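Local coordinates for protein 3-dehydroshikimate dehydratase (Pseudomonas putida, PDB 5HMQ) that converts 3-dehydroshikimate to protocatechuate with loss of water, using a divalent metal ion held in its N-terminal TIM-barrel domain, at residues C[142-145]-C[149-152]; C[114-119]-C[155-160]; C[81-86]-C[120-125]; C[200-205]-C[209-214]. All coordinates share one frame; numbering follows the deposited sequence.

Interaction 1: C[142-145]-C[149-152]; sequences RHVN and QVWN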
loop_
_atom_site.group_PDB
_atom_site.type_symbol
_atom_site.label_atom_id
_atom_site.label_comp_id
_atom_site.label_asym_id
_atom_site.label_seq_id
_atom_site.Cartn_x
_atom_site.Cartn_y
_atom_site.Cartn_z
ATOM N N ARG C 142 -27.341 -19.664 -6.555
ATOM C CA ARG C 142 -28.727 -19.871 -6.142
ATOM C C ARG C 142 -29.090 -21.351 -6.077
ATOM O O ARG C 142 -29.735 -21.794 -5.120
ATOM C CB ARG C 142 -29.672 -19.125 -7.083
ATOM C CG ARG C 142 -31.121 -19.326 -6.720
ATOM C CD ARG C 142 -31.535 -18.514 -5.514
ATOM N NE ARG C 142 -32.977 -18.600 -5.309
ATOM C CZ ARG C 142 -33.591 -19.666 -4.799
ATOM N NH1 ARG C 142 -32.891 -20.737 -4.442
ATOM N NH2 ARG C 142 -34.909 -19.664 -4.646
ATOM N N HIS C 143 -28.696 -22.128 -7.081
ATOM C CA HIS C 143 -28.986 -23.556 -7.117
ATOM C C HIS C 143 -27.746 -24.433 -7.163
ATOM O O HIS C 143 -27.807 -25.581 -6.719
ATOM C CB HIS C 143 -29.875 -23.900 -8.323
ATOM C CG HIS C 143 -31.181 -23.169 -8.348
ATOM N ND1 HIS C 143 -32.156 -23.356 -7.392
ATOM C CD2 HIS C 143 -31.674 -22.250 -9.212
ATOM C CE1 HIS C 143 -33.193 -22.586 -7.667
ATOM N NE2 HIS C 143 -32.927 -21.905 -8.767
ATOM N N VAL C 144 -26.631 -23.931 -7.687
ATOM C CA VAL C 144 -25.394 -24.694 -7.814
ATOM C C VAL C 144 -24.301 -23.923 -7.090
ATOM O O VAL C 144 -23.909 -22.831 -7.525
ATOM C CB VAL C 144 -25.018 -24.929 -9.283
ATOM C CG1 VAL C 144 -23.698 -25.676 -9.382
ATOM C CG2 VAL C 144 -26.125 -25.686 -10.000
ATOM N N ASN C 145 -23.793 -24.489 -5.990
ATOM C CA ASN C 145 -22.757 -23.806 -5.228
ATOM C C ASN C 145 -21.636 -24.730 -4.764
ATOM O O ASN C 145 -20.834 -24.322 -3.914
ATOM C CB ASN C 145 -23.375 -23.086 -4.020
ATOM C CG ASN C 145 -23.788 -24.043 -2.918
ATOM O OD1 ASN C 145 -24.288 -25.137 -3.183
ATOM N ND2 ASN C 145 -23.590 -23.630 -1.672
ATOM N N GLN C 149 -22.105 -30.625 -7.370
ATOM C CA GLN C 149 -23.257 -30.324 -8.215
ATOM C C GLN C 149 -22.827 -29.989 -9.637
ATOM O O GLN C 149 -23.513 -30.351 -10.600
ATOM C CB GLN C 149 -24.068 -29.175 -7.619
ATOM C CG GLN C 149 -24.728 -29.498 -6.292
ATOM C CD GLN C 149 -25.226 -28.255 -5.580
ATOM O OE1 GLN C 149 -24.436 -27.436 -5.112
ATOM N NE2 GLN C 149 -26.544 -28.111 -5.493
ATOM N N VAL C 150 -21.705 -29.282 -9.785
ATOM C CA VAL C 150 -21.195 -28.959 -11.116
ATOM C C VAL C 150 -20.906 -30.235 -11.893
ATOM O O VAL C 150 -21.343 -30.399 -13.037
ATOM C CB VAL C 150 -19.944 -28.068 -11.011
ATOM C CG1 VAL C 150 -19.172 -28.078 -12.326
ATOM C CG2 VAL C 150 -20.339 -26.658 -10.644
ATOM N N TRP C 151 -20.164 -31.159 -11.280
ATOM C CA TRP C 151 -19.835 -32.406 -11.961
ATOM C C TRP C 151 -21.088 -33.225 -12.245
ATOM O O TRP C 151 -21.184 -33.879 -13.289
ATOM C CB TRP C 151 -18.837 -33.216 -11.132
ATOM C CG TRP C 151 -18.641 -34.614 -11.641
ATOM C CD1 TRP C 151 -18.777 -35.771 -10.930
ATOM C CD2 TRP C 151 -18.275 -35.001 -12.974
ATOM N NE1 TRP C 151 -18.521 -36.854 -11.736
ATOM C CE2 TRP C 151 -18.211 -36.409 -12.995
ATOM C CE3 TRP C 151 -17.999 -34.296 -14.150
ATOM C CZ2 TRP C 151 -17.882 -37.124 -14.145
ATOM C CZ3 TRP C 151 -17.671 -35.007 -15.291
ATOM C CH2 TRP C 151 -17.615 -36.406 -15.280
ATOM N N ASN C 152 -22.063 -33.195 -11.333
ATOM C CA ASN C 152 -23.324 -33.892 -11.571
ATOM C C ASN C 152 -23.978 -33.407 -12.859
ATOM O O ASN C 152 -24.418 -34.211 -13.688
ATOM C CB ASN C 152 -24.272 -33.684 -10.389
ATOM C CG ASN C 152 -25.557 -34.489 -10.518
ATOM O OD1 ASN C 152 -25.704 -35.306 -11.427
ATOM N ND2 ASN C 152 -26.510 -34.226 -9.635
#
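At the N-terminal end of helix 147-157 in the TIM barrel, Gln149 reaches back to the loop that leads into the helix and meets the backbone around Val144 and Asn145. Its OE1 accepts a nearly straight hydrogen bond from the backbone N of Asn145, 3.1 Å long with an N-H...O angle of 168°. The donor comes in from above the carbonyl plane of Gln149, 45° out of it. The same oxygen also pairs with OG1 of Thr146, so two groups of the incoming turn grip it. The other end of the amide, NE2 of Gln149, lies 3.1 Å from O of His143, while NE2 of His143 is bonded to O of Ala108. Past this polar layer the contact turns apolar. Val144 places CG1 anti to its backbone N (chi1 178°), which brings that methyl 3.7 Å from CG2 of Val150, the side chains crossing at about a right angle. CG1 of Val144 also rests 3.9 Å from CB of Gln149. Both valines pack on Tyr135 of strand 132-136, next to the metal ligand Glu136, and Val150 also touches Val164 of strand 162-167, so the helix start is seated across two neighbouring barrel strands.

Interaction 2: C[114-119]-C[155-160]; sequences LLVDDL and RQADHP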
loop_
_atom_site.group_PDB
_atom_site.type_symbol
_atom_site.label_atom_id
_atom_site.label_comp_id
_atom_site.label_asym_id
_atom_site.label_seq_id
_atom_site.Cartn_x
_atom_site.Cartn_y
_atom_site.Cartn_z
ATOM N N LEU C 114 -33.549 -29.369 -16.333
ATOM C CA LEU C 114 -33.514 -28.143 -17.126
ATOM C C LEU C 114 -32.115 -27.539 -17.144
ATOM O O LEU C 114 -31.665 -27.032 -18.179
ATOM C CB LEU C 114 -34.531 -27.135 -16.592
ATOM C CG LEU C 114 -34.467 -25.748 -17.236
ATOM C CD1 LEU C 114 -35.833 -25.307 -17.727
ATOM C CD2 LEU C 114 -33.907 -24.738 -16.252
ATOM N N LEU C 115 -31.412 -27.588 -16.010
ATOM C CA LEU C 115 -30.029 -27.124 -15.981
ATOM C C LEU C 115 -29.151 -27.980 -16.884
ATOM O O LEU C 115 -28.268 -27.461 -17.576
ATOM C CB LEU C 115 -29.499 -27.133 -14.548
ATOM C CG LEU C 115 -30.272 -26.312 -13.514
ATOM C CD1 LEU C 115 -29.506 -26.255 -12.201
ATOM C CD2 LEU C 115 -30.561 -24.910 -14.034
ATOM N N VAL C 116 -29.376 -29.296 -16.881
ATOM C CA VAL C 116 -28.649 -30.184 -17.786
ATOM C C VAL C 116 -28.888 -29.771 -19.232
ATOM O O VAL C 116 -27.950 -29.668 -20.032
ATOM C CB VAL C 116 -29.055 -31.648 -17.540
ATOM C CG1 VAL C 116 -28.453 -32.553 -18.603
ATOM C CG2 VAL C 116 -28.623 -32.090 -16.154
ATOM N N ASP C 117 -30.150 -29.516 -19.587
ATOM C CA ASP C 117 -30.469 -29.126 -20.956
ATOM C C ASP C 117 -29.815 -27.797 -21.320
ATOM O O ASP C 117 -29.254 -27.652 -22.412
ATOM C CB ASP C 117 -31.986 -29.046 -21.141
ATOM C CG ASP C 117 -32.672 -30.389 -20.950
ATOM O OD1 ASP C 117 -31.989 -31.429 -21.052
ATOM O OD2 ASP C 117 -33.895 -30.405 -20.692
ATOM N N ASP C 118 -29.876 -26.818 -20.413
ATOM C CA ASP C 118 -29.279 -25.512 -20.681
ATOM C C ASP C 118 -27.768 -25.620 -20.861
ATOM O O ASP C 118 -27.197 -25.038 -21.792
ATOM C CB ASP C 118 -29.619 -24.540 -19.551
ATOM C CG ASP C 118 -31.036 -23.994 -19.649
ATOM O OD1 ASP C 118 -31.734 -24.296 -20.639
ATOM O OD2 ASP C 118 -31.450 -23.254 -18.733
ATOM N N LEU C 119 -27.099 -26.355 -19.968
ATOM C CA LEU C 119 -25.646 -26.476 -20.056
ATOM C C LEU C 119 -25.220 -27.238 -21.307
ATOM O O LEU C 119 -24.253 -26.849 -21.974
ATOM C CB LEU C 119 -25.098 -27.145 -18.794
ATOM C CG LEU C 119 -25.199 -26.319 -17.507
ATOM C CD1 LEU C 119 -24.881 -27.168 -16.291
ATOM C CD2 LEU C 119 -24.279 -25.105 -17.568
ATOM N N ARG C 155 -21.587 -34.075 -16.015
ATOM C CA ARG C 155 -21.595 -35.488 -16.381
ATOM C C ARG C 155 -22.866 -35.851 -17.139
ATOM O O ARG C 155 -22.815 -36.529 -18.172
ATOM C CB ARG C 155 -21.443 -36.350 -15.127
ATOM C CG ARG C 155 -21.383 -37.839 -15.386
ATOM C CD ARG C 155 -21.328 -38.612 -14.078
ATOM N NE ARG C 155 -22.382 -38.197 -13.158
ATOM C CZ ARG C 155 -23.654 -38.570 -13.261
ATOM N NH1 ARG C 155 -24.034 -39.372 -14.247
ATOM N NH2 ARG C 155 -24.548 -38.142 -12.377
ATOM N N GLN C 156 -24.023 -35.409 -16.637
ATOM C CA GLN C 156 -25.284 -35.726 -17.299
ATOM C C GLN C 156 -25.386 -35.058 -18.666
ATOM O O GLN C 156 -25.942 -35.641 -19.604
ATOM C CB GLN C 156 -26.462 -35.312 -16.418
ATOM C CG GLN C 156 -26.566 -36.073 -15.109
ATOM C CD GLN C 156 -27.822 -35.721 -14.340
ATOM O OE1 GLN C 156 -28.931 -35.808 -14.869
ATOM N NE2 GLN C 156 -27.658 -35.312 -13.086
ATOM N N ALA C 157 -24.868 -33.835 -18.800
ATOM C CA ALA C 157 -24.921 -33.157 -20.092
ATOM C C ALA C 157 -24.087 -33.891 -21.135
ATOM O O ALA C 157 -24.480 -33.970 -22.306
ATOM C CB ALA C 157 -24.459 -31.708 -19.947
ATOM N N ASP C 158 -22.935 -34.429 -20.728
ATOM C CA ASP C 158 -22.160 -35.380 -21.526
ATOM C C ASP C 158 -21.813 -34.815 -22.906
ATOM O O ASP C 158 -22.197 -35.352 -23.947
ATOM C CB ASP C 158 -22.905 -36.713 -21.646
ATOM C CG ASP C 158 -22.039 -37.818 -22.218
ATOM O OD1 ASP C 158 -20.812 -37.798 -21.981
ATOM O OD2 ASP C 158 -22.589 -38.707 -22.905
ATOM N N HIS C 159 -21.078 -33.706 -22.899
ATOM C CA HIS C 159 -20.630 -33.084 -24.134
ATOM C C HIS C 159 -19.143 -32.777 -23.999
ATOM O O HIS C 159 -18.724 -32.190 -22.987
ATOM C CB HIS C 159 -21.429 -31.806 -24.426
ATOM C CG HIS C 159 -21.296 -31.316 -25.834
ATOM N ND1 HIS C 159 -20.134 -30.764 -26.325
ATOM C CD2 HIS C 159 -22.185 -31.296 -26.856
ATOM C CE1 HIS C 159 -20.311 -30.425 -27.590
ATOM N NE2 HIS C 159 -21.547 -30.737 -27.936
ATOM N N PRO C 160 -18.318 -33.141 -24.985
ATOM C CA PRO C 160 -16.865 -32.947 -24.835
ATOM C C PRO C 160 -16.445 -31.491 -24.736
ATOM O O PRO C 160 -15.335 -31.216 -24.263
ATOM C CB PRO C 160 -16.292 -33.613 -26.095
ATOM C CG PRO C 160 -17.413 -33.582 -27.081
ATOM C CD PRO C 160 -18.662 -33.774 -26.270
#
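Val116 of helix 112-128 pushes both methyls against the last turn of helix 147-157, and the backbones come close here: CA of Val116 lies 5.3 Å from CA of Ala157. CG1 of Val116 points away from the valine's own N and faces the backbone of the other helix, 3.8 Å from N of Ala157. The small side chain of Ala157 permits this close approach; its CB sits 4.0 Å from O of Val116. On this inner side the packing is tight and buried, and Leu119 and Leu153 continue it, with Leu162 of strand 162-167 touching both Ala157 and Leu119. The outer side is more polar and partly open to solvent. There CG2 of Val116 meets the aliphatic root of Gln156, 3.9 Å from its CB, and the two side chains cross at about a right angle. OE1 of Gln156 also lies 3.9 Å from CG2 of Val116, while NE2 turns to OD1 of Asn152 and OE2 of Glu112. Just beyond Ala157 the helix stops: Asp158 has positive phi (56°) and turns the chain toward strand 162-167. Neighbouring helices packed side by side around a parallel barrel of strands form the outer layer of the (beta/alpha)8 fold, and this contact joins two of them.

Interaction 3: C[81-86]-C[120-125]; sequences DRAERK and RLLGEH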
loop_
_atom_site.group_PDB
_atom_site.type_symbol
_atom_site.label_atom_id
_atom_site.label_comp_id
_atom_site.label_asym_id
_atom_site.label_seq_id
_atom_site.Cartn_x
_atom_site.Cartn_y
_atom_site.Cartn_z
ATOM N N ASP C 81 -27.572 -15.286 -27.585
ATOM C CA ASP C 81 -26.990 -14.180 -28.340
ATOM C C ASP C 81 -25.809 -13.569 -27.600
ATOM O O ASP C 81 -24.794 -13.215 -28.214
ATOM C CB ASP C 81 -28.060 -13.121 -28.604
ATOM C CG ASP C 81 -29.139 -13.603 -29.554
ATOM O OD1 ASP C 81 -29.322 -14.830 -29.685
ATOM O OD2 ASP C 81 -29.851 -12.746 -30.119
ATOM N N ARG C 82 -25.923 -13.441 -26.278
ATOM C CA ARG C 82 -24.804 -12.961 -25.477
ATOM C C ARG C 82 -23.639 -13.943 -25.518
ATOM O O ARG C 82 -22.476 -13.535 -25.615
ATOM C CB ARG C 82 -25.275 -12.701 -24.044
ATOM C CG ARG C 82 -24.191 -12.283 -23.065
ATOM C CD ARG C 82 -24.803 -11.723 -21.785
ATOM N NE ARG C 82 -25.666 -12.683 -21.099
ATOM C CZ ARG C 82 -25.302 -13.400 -20.043
ATOM N NH1 ARG C 82 -24.080 -13.279 -19.541
ATOM N NH2 ARG C 82 -26.162 -14.243 -19.486
ATOM N N ALA C 83 -23.931 -15.246 -25.457
ATOM C CA ALA C 83 -22.873 -16.247 -25.563
ATOM C C ALA C 83 -22.159 -16.164 -26.906
ATOM O O ALA C 83 -20.927 -16.261 -26.969
ATOM C CB ALA C 83 -23.451 -17.646 -25.349
ATOM N N GLU C 84 -22.913 -15.972 -27.992
ATOM C CA GLU C 84 -22.293 -15.894 -29.314
ATOM C C GLU C 84 -21.389 -14.673 -29.432
ATOM O O GLU C 84 -20.339 -14.732 -30.083
ATOM C CB GLU C 84 -23.364 -15.877 -30.403
ATOM C CG GLU C 84 -24.143 -17.180 -30.545
ATOM C CD GLU C 84 -23.297 -18.309 -31.112
ATOM O OE1 GLU C 84 -22.392 -18.024 -31.923
ATOM O OE2 GLU C 84 -23.545 -19.482 -30.757
ATOM N N ARG C 85 -21.785 -13.551 -28.820
ATOM C CA ARG C 85 -20.920 -12.374 -28.813
ATOM C C ARG C 85 -19.625 -12.644 -28.059
ATOM O O ARG C 85 -18.553 -12.180 -28.464
ATOM C CB ARG C 85 -21.656 -11.174 -28.214
ATOM C CG ARG C 85 -22.808 -10.667 -29.072
ATOM C CD ARG C 85 -23.274 -9.283 -28.633
ATOM N NE ARG C 85 -23.678 -9.250 -27.230
ATOM C CZ ARG C 85 -24.904 -9.527 -26.797
ATOM N NH1 ARG C 85 -25.856 -9.860 -27.659
ATOM N NH2 ARG C 85 -25.176 -9.471 -25.499
ATOM N N LYS C 86 -19.702 -13.383 -26.951
ATOM C CA LYS C 86 -18.481 -13.745 -26.239
ATOM C C LYS C 86 -17.625 -14.694 -27.070
ATOM O O LYS C 86 -16.394 -14.571 -27.088
ATOM C CB LYS C 86 -18.821 -14.360 -24.882
ATOM C CG LYS C 86 -19.666 -13.458 -23.990
ATOM C CD LYS C 86 -19.156 -12.021 -23.994
ATOM C CE LYS C 86 -20.192 -11.069 -23.413
ATOM N NZ LYS C 86 -19.793 -9.637 -23.555
ATOM N N ARG C 120 -25.923 -28.325 -21.643
ATOM C CA ARG C 120 -25.603 -29.041 -22.876
ATOM C C ARG C 120 -25.838 -28.160 -24.095
ATOM O O ARG C 120 -25.034 -28.163 -25.035
ATOM C CB ARG C 120 -26.423 -30.326 -22.988
ATOM C CG ARG C 120 -26.245 -31.028 -24.337
ATOM C CD ARG C 120 -26.996 -32.349 -24.420
ATOM N NE ARG C 120 -28.331 -32.256 -23.842
ATOM C CZ ARG C 120 -28.729 -32.932 -22.768
ATOM N NH1 ARG C 120 -27.893 -33.768 -22.162
ATOM N NH2 ARG C 120 -29.963 -32.781 -22.305
ATOM N N LEU C 121 -26.934 -27.396 -24.097
ATOM C CA LEU C 121 -27.199 -26.490 -25.209
ATOM C C LEU C 121 -26.061 -25.493 -25.383
ATOM O O LEU C 121 -25.605 -25.248 -26.507
ATOM C CB LEU C 121 -28.528 -25.769 -24.989
ATOM C CG LEU C 121 -28.931 -24.690 -25.994
ATOM C CD1 LEU C 121 -29.061 -25.273 -27.391
ATOM C CD2 LEU C 121 -30.236 -24.039 -25.563
ATOM N N LEU C 122 -25.574 -24.924 -24.277
ATOM C CA LEU C 122 -24.430 -24.021 -24.358
ATOM C C LEU C 122 -23.190 -24.764 -24.837
ATOM O O LEU C 122 -22.403 -24.230 -25.628
ATOM C CB LEU C 122 -24.181 -23.367 -22.999
ATOM C CG LEU C 122 -23.103 -22.282 -22.932
ATOM C CD1 LEU C 122 -23.419 -21.147 -23.897
ATOM C CD2 LEU C 122 -22.963 -21.756 -21.510
ATOM N N GLY C 123 -23.004 -26.002 -24.371
ATOM C CA GLY C 123 -21.895 -26.808 -24.856
ATOM C C GLY C 123 -21.985 -27.086 -26.344
ATOM O O GLY C 123 -20.972 -27.084 -27.048
ATOM N N GLU C 124 -23.200 -27.331 -26.843
ATOM C CA GLU C 124 -23.385 -27.533 -28.278
ATOM C C GLU C 124 -23.027 -26.277 -29.062
ATOM O O GLU C 124 -22.351 -26.353 -30.095
ATOM C CB GLU C 124 -24.826 -27.954 -28.569
ATOM C CG GLU C 124 -25.206 -29.319 -28.008
ATOM C CD GLU C 124 -26.700 -29.575 -28.061
ATOM O OE1 GLU C 124 -27.429 -28.727 -28.621
ATOM O OE2 GLU C 124 -27.147 -30.624 -27.546
ATOM N N HIS C 125 -23.464 -25.109 -28.582
ATOM C CA HIS C 125 -23.115 -23.856 -29.247
ATOM C C HIS C 125 -21.613 -23.610 -29.221
ATOM O O HIS C 125 -21.031 -23.177 -30.223
ATOM C CB HIS C 125 -23.856 -22.688 -28.594
ATOM C CG HIS C 125 -25.267 -22.523 -29.065
ATOM N ND1 HIS C 125 -25.666 -21.470 -29.861
ATOM C CD2 HIS C 125 -26.372 -23.277 -28.858
ATOM C CE1 HIS C 125 -26.957 -21.581 -30.120
ATOM N NE2 HIS C 125 -27.409 -22.669 -29.523
HETATM O O HOH W 1 -22.410 -21.763 -32.051
#
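Glu84 on helix 76-93 lays its carboxylate beside the imidazole of His125 on helix 112-128, the two side chains crossing at about a right angle. ND1 of His125 donates to OE2 of Glu84 over 3.0 Å, and the bond is nearly straight, with an N-H...O angle of 168°. The oxygen sits at the ring edge, almost exactly in the imidazole plane, but the histidine meets the anti side of OE2, and the carboxylate and ring planes stand 58° apart. A bend at chi2 (-70°) brings the glutamate's end round to the histidine. One water bridges the same pair, donating to OE2 of Glu84 over 2.9 Å and to the backbone O of His125 over 2.7 Å. Deeper between the helices the contact is apolar: CB of Ala83 meets CD1 of Leu122 at 3.8 Å, with Phe65 of strand 58-66 touching Ala83 and Phe68 touching Leu122. His125 also touches Leu80 and Phe87 of helix 76-93. The other carboxylate oxygen, OE1 of Glu84, forms a salt bridge with Arg129. The glutamate thus has a partner at each oxygen, the histidine, the water and the arginine together fixing how its carboxylate is turned. With ND1 as donor beside a carboxylate, the imidazole would probably bind a proton more firmly, although the nearby arginine should temper that effect.

Interaction 4: C[200-205]-C[209-214]; sequences LAMDVL and RHFRCF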
loop_
_atom_site.group_PDB
_atom_site.type_symbol
_atom_site.label_atom_id
_atom_site.label_comp_id
_atom_site.label_asym_id
_atom_site.label_seq_id
_atom_site.Cartn_x
_atom_site.Cartn_y
_atom_site.Cartn_z
ATOM N N LEU C 200 -12.611 -16.874 7.974
ATOM C CA LEU C 200 -13.412 -15.826 8.585
ATOM C C LEU C 200 -14.872 -16.247 8.646
ATOM O O LEU C 200 -15.394 -16.840 7.696
ATOM C CB LEU C 200 -13.268 -14.518 7.790
ATOM C CG LEU C 200 -11.849 -13.965 7.682
ATOM C CD1 LEU C 200 -11.770 -12.919 6.575
ATOM C CD2 LEU C 200 -11.435 -13.350 9.023
ATOM N N ALA C 201 -15.531 -15.922 9.760
ATOM C CA ALA C 201 -16.964 -16.170 9.911
ATOM C C ALA C 201 -17.711 -15.011 9.253
ATOM O O ALA C 201 -18.274 -14.125 9.899
ATOM C CB ALA C 201 -17.338 -16.331 11.377
HETATM N N MSE C 202 -17.691 -15.031 7.928
HETATM C CA MSE C 202 -18.104 -13.886 7.135
HETATM C C MSE C 202 -19.000 -14.321 5.988
HETATM O O MSE C 202 -18.917 -15.464 5.536
HETATM C CB MSE C 202 -16.865 -13.164 6.606
HETATM C CG MSE C 202 -17.117 -11.846 5.911
HETATM SE SE MSE C 202 -15.420 -11.108 5.329
HETATM C CE MSE C 202 -16.035 -9.399 4.647
ATOM N N ASP C 203 -19.867 -13.420 5.533
ATOM C CA ASP C 203 -20.621 -13.663 4.312
ATOM C C ASP C 203 -19.657 -14.035 3.196
ATOM O O ASP C 203 -18.718 -13.287 2.902
ATOM C CB ASP C 203 -21.428 -12.415 3.943
ATOM C CG ASP C 203 -22.216 -12.584 2.660
ATOM O OD1 ASP C 203 -23.204 -13.348 2.665
ATOM O OD2 ASP C 203 -21.847 -11.950 1.648
ATOM N N VAL C 204 -19.890 -15.195 2.578
ATOM C CA VAL C 204 -18.898 -15.764 1.669
ATOM C C VAL C 204 -18.680 -14.861 0.461
ATOM O O VAL C 204 -17.572 -14.803 -0.088
ATOM C CB VAL C 204 -19.307 -17.194 1.263
ATOM C CG1 VAL C 204 -18.215 -17.842 0.443
ATOM C CG2 VAL C 204 -19.583 -18.024 2.503
ATOM N N LEU C 205 -19.709 -14.123 0.044
ATOM C CA LEU C 205 -19.553 -13.207 -1.081
ATOM C C LEU C 205 -18.588 -12.079 -0.742
ATOM O O LEU C 205 -17.693 -11.757 -1.532
ATOM C CB LEU C 205 -20.914 -12.639 -1.488
ATOM C CG LEU C 205 -20.887 -11.528 -2.541
ATOM C CD1 LEU C 205 -20.939 -12.066 -3.948
ATOM C CD2 LEU C 205 -22.034 -10.559 -2.303
ATOM N N ARG C 209 -14.752 -11.370 -2.011
ATOM C CA ARG C 209 -14.496 -10.096 -2.673
ATOM C C ARG C 209 -13.207 -9.450 -2.181
ATOM O O ARG C 209 -12.439 -8.903 -2.981
ATOM C CB ARG C 209 -15.679 -9.150 -2.444
ATOM C CG ARG C 209 -15.438 -7.725 -2.920
ATOM C CD ARG C 209 -16.690 -6.854 -2.836
ATOM N NE ARG C 209 -17.710 -7.189 -3.828
ATOM C CZ ARG C 209 -18.969 -7.496 -3.528
ATOM N NH1 ARG C 209 -19.365 -7.509 -2.262
ATOM N NH2 ARG C 209 -19.832 -7.784 -4.492
ATOM N N HIS C 210 -12.938 -9.519 -0.875
ATOM C CA HIS C 210 -11.891 -8.703 -0.283
ATOM C C HIS C 210 -10.692 -9.467 0.265
ATOM O O HIS C 210 -9.632 -8.858 0.437
ATOM C CB HIS C 210 -12.465 -7.850 0.859
ATOM C CG HIS C 210 -13.550 -6.910 0.434
ATOM N ND1 HIS C 210 -13.314 -5.810 -0.362
ATOM C CD2 HIS C 210 -14.875 -6.894 0.715
ATOM C CE1 HIS C 210 -14.448 -5.163 -0.563
ATOM N NE2 HIS C 210 -15.411 -5.800 0.079
ATOM N N PHE C 211 -10.812 -10.763 0.558
ATOM C CA PHE C 211 -9.771 -11.444 1.323
ATOM C C PHE C 211 -9.067 -12.581 0.595
ATOM O O PHE C 211 -8.301 -13.315 1.231
ATOM C CB PHE C 211 -10.339 -11.938 2.654
ATOM C CG PHE C 211 -10.777 -10.828 3.554
ATOM C CD1 PHE C 211 -9.858 -10.184 4.363
ATOM C CD2 PHE C 211 -12.092 -10.404 3.573
ATOM C CE1 PHE C 211 -10.244 -9.147 5.187
ATOM C CE2 PHE C 211 -12.484 -9.368 4.398
ATOM C CZ PHE C 211 -11.556 -8.739 5.207
ATOM N N ARG C 212 -9.290 -12.757 -0.702
ATOM C CA ARG C 212 -8.511 -13.745 -1.433
ATOM C C ARG C 212 -7.049 -13.314 -1.480
ATOM O O ARG C 212 -6.740 -12.126 -1.594
ATOM C CB ARG C 212 -9.052 -13.924 -2.850
ATOM C CG ARG C 212 -10.231 -14.869 -2.962
ATOM C CD ARG C 212 -10.645 -15.032 -4.414
ATOM N NE ARG C 212 -11.901 -15.760 -4.555
ATOM C CZ ARG C 212 -12.137 -16.668 -5.498
ATOM N NH1 ARG C 212 -11.197 -16.971 -6.383
ATOM N NH2 ARG C 212 -13.314 -17.277 -5.553
ATOM N N CYS C 213 -6.145 -14.285 -1.370
ATOM C CA CYS C 213 -4.715 -14.023 -1.471
ATOM C C CYS C 213 -4.046 -15.241 -2.098
ATOM O O CYS C 213 -4.695 -16.251 -2.383
ATOM C CB CYS C 213 -4.112 -13.677 -0.103
ATOM S SG CYS C 213 -4.514 -14.849 1.214
ATOM N N PHE C 214 -2.735 -15.145 -2.303
ATOM C CA PHE C 214 -2.014 -16.206 -2.987
ATOM C C PHE C 214 -1.808 -17.410 -2.069
ATOM O O PHE C 214 -1.754 -17.263 -0.846
ATOM C CB PHE C 214 -0.666 -15.697 -3.487
ATOM C CG PHE C 214 -0.772 -14.679 -4.584
ATOM C CD1 PHE C 214 -1.677 -14.852 -5.619
ATOM C CD2 PHE C 214 0.041 -13.558 -4.591
ATOM C CE1 PHE C 214 -1.778 -13.920 -6.638
ATOM C CE2 PHE C 214 -0.053 -12.622 -5.606
ATOM C CZ PHE C 214 -0.964 -12.803 -6.630
#
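The ring of Phe211 carries CD1 of Leu200 over one face, a CH-pi contact in which the methyl stands 3.9 Å from the ring centroid and only 13° off the normal. Selenomethionine Met202 approaches the same ring obliquely: its SE lies 3.5 Å from CE2 of Phe211, a Met-aromatic contact, and its CE is 3.6 Å from that carbon. The fully extended side chain of Met202 carries the selenium across to the ring. Tyr516 of the second subunit meets Phe211 edge-to-face, and Ile509 of that subunit packs on it as well. Nearby, the His210 ring has CG of Arg209 over one face, 3.5 Å above its plane. In helix 204-211 itself, O of Leu205 accepts from N of Arg209 over 3.0 Å, a helical i to i+4 bond bent to 140° at the hydrogen. The two side chains run alongside each other, CD2 of Leu205 lying 4.1 Å from NH1 of Arg209. Among the partners of the guanidinium, NH1 forms a salt bridge with Glu206 and NH2 a hydrogen bond with O of Glu358 of the second subunit. Within the chain the side-chain contact is apolar; Phe211 and Arg209 then meet the second subunit, one by ring contacts, the other by a bond to a backbone oxygen.

In the fold
All four contacts belong to the TIM-barrel domain. Interactions 2 and 3 share helix 112-128, which packs on helix 147-157 in one and helix 76-93 in the other, joining three successive outer helices in a row. Interaction 2 is buried and apolar; interaction 3, partly buried, adds a His-carboxylate hydrogen bond bridged by water. Interaction 1, at the opposite end of helix 147-157 from interaction 2, touches it through Val144 and Leu115; partly buried, it mixes a side-chain-to-backbone hydrogen bond with valine packing near the catalytic metal. Interaction 4 is buried and aromatic, about 31 Å from interactions 2 and 3 between centres, and has by far the wider contact with the second subunit, seven residues against one in interaction 3.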